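Local atomic coordinates of elongin-C (PDB entry 5ZB2), a protein that serves as the linker of a cullin-3 ubiquitin ligase, which polyubiquitylates a monoubiquitylated RNA polymerase II subunit, and takes part in global genomic repair. Residues V62-L65 and N66-L69. Residues are numbered along the deposited sequence; the frame is centred on the assembly and turned at random.
Sequences VEYL and NYNL
Two groups grip the phenol oxygen of Tyr64: ND2 of Asn68, one turn on along helix 55-71, donates to Tyr64 OH at 3.1 Å, and Tyr64 OH in turn donates to Ser6 O of the neighbouring RAD7 chain. The Asn68 bond is bent, 141° at the hydrogen, but the oxygen lies close to the amide plane. Asn68 CB lies over one face of the Tyr64 ring; with CG anti to the backbone N (chi1 -174°) the amide is carried out to the hydroxyl, its plane steeply turned against the ring. Tyr64 CD1 lies 3.9 Å from Tyr67 CD2; the centroids of the two rings are 6.0 Å apart and the planes are inclined at 41°, an oblique meeting. Tyr64 O lies in the plane of the Tyr67 ring, at its edge. Phe84 extends this aromatic group, edge-to-face with Tyr64, while Tyr67 OH is bonded to Pro82 O. On another side of the helix Asn66 and Val62 run alongside each other, with Asn66 ND2 3.6 Å from Val62 CG1. Successive i to i+4 backbone bonds hold the turn, among them Asn66 N to Val62 O at 3.0 Å. A phenylalanine at Tyr64 would probably keep much of the ring packing but leave the Asn68 amide and the RAD7 carbonyl without their shared hydroxyl. In this Skp1-family POZ domain, where Tyr64 also packs on Leu8 of RAD7, one hydroxyl thus accepts from its own helix and donates to the partner chain, a polar relay set in an aromatic surface.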
# COMPACT_ATOMS: atom_id res chain seq x y z
N VAL B 62 40.16 9.32 -8.88
CA VAL B 62 41.16 9.71 -9.86
C VAL B 62 41.01 8.88 -11.13
O VAL B 62 41.13 9.40 -12.25
CB VAL B 62 42.58 9.57 -9.27
CG1 VAL B 62 43.63 9.98 -10.29
CG2 VAL B 62 42.71 10.41 -8.00
N GLU B 63 40.73 7.59 -10.98
CA GLU B 63 40.53 6.74 -12.14
C GLU B 63 39.38 7.25 -13.00
O GLU B 63 39.44 7.18 -14.24
CB GLU B 63 40.27 5.29 -11.70
CG GLU B 63 40.13 4.30 -12.85
CD GLU B 63 39.96 2.87 -12.38
OE1 GLU B 63 40.34 2.57 -11.23
OE2 GLU B 63 39.44 2.04 -13.16
N TYR B 64 38.32 7.77 -12.37
CA TYR B 64 37.21 8.33 -13.14
C TYR B 64 37.60 9.64 -13.81
O TYR B 64 37.25 9.88 -14.97
CB TYR B 64 35.98 8.53 -12.26
CG TYR B 64 34.88 9.28 -12.98
CD1 TYR B 64 34.00 8.61 -13.82
CD2 TYR B 64 34.75 10.65 -12.84
CE1 TYR B 64 33.00 9.30 -14.49
CE2 TYR B 64 33.75 11.34 -13.51
CZ TYR B 64 32.89 10.66 -14.34
OH TYR B 64 31.90 11.34 -15.01
N LEU B 65 38.30 10.51 -13.08
CA LEU B 65 38.69 11.81 -13.64
C LEU B 65 39.48 11.62 -14.93
O LEU B 65 39.15 12.20 -15.97
CB LEU B 65 39.50 12.61 -12.62
CG LEU B 65 38.74 13.08 -11.38
CD1 LEU B 65 39.69 13.73 -10.39
CD2 LEU B 65 37.62 14.04 -11.75
N ASN B 66 40.54 10.81 -14.88
CA ASN B 66 41.29 10.50 -16.09
C ASN B 66 40.36 9.88 -17.13
O ASN B 66 40.37 10.27 -18.30
CB ASN B 66 42.45 9.56 -15.76
CG ASN B 66 43.38 10.13 -14.72
OD1 ASN B 66 43.67 11.33 -14.72
ND2 ASN B 66 43.85 9.28 -13.81
N TYR B 67 39.55 8.91 -16.71
CA TYR B 67 38.58 8.30 -17.62
C TYR B 67 37.68 9.36 -18.24
O TYR B 67 37.29 9.24 -19.41
CB TYR B 67 37.75 7.26 -16.86
CG TYR B 67 36.50 6.82 -17.58
CD1 TYR B 67 36.54 5.80 -18.53
CD2 TYR B 67 35.27 7.42 -17.31
CE1 TYR B 67 35.39 5.40 -19.18
CE2 TYR B 67 34.12 7.01 -17.96
CZ TYR B 67 34.19 6.00 -18.89
OH TYR B 67 33.04 5.60 -19.55
N ASN B 68 37.33 10.40 -17.48
CA ASN B 68 36.43 11.42 -17.99
C ASN B 68 37.11 12.28 -19.05
O ASN B 68 36.58 12.45 -20.16
CB ASN B 68 35.91 12.29 -16.85
CG ASN B 68 34.85 13.27 -17.29
OD1 ASN B 68 35.14 14.26 -17.96
ND2 ASN B 68 33.60 13.01 -16.92
N LEU B 69 38.28 12.83 -18.73
CA LEU B 69 38.97 13.70 -19.68
C LEU B 69 39.29 12.96 -20.98
O LEU B 69 39.27 13.57 -22.05
CB LEU B 69 40.26 14.24 -19.06
CG LEU B 69 41.11 15.15 -19.96
CD1 LEU B 69 40.32 16.39 -20.38
CD2 LEU B 69 42.40 15.54 -19.25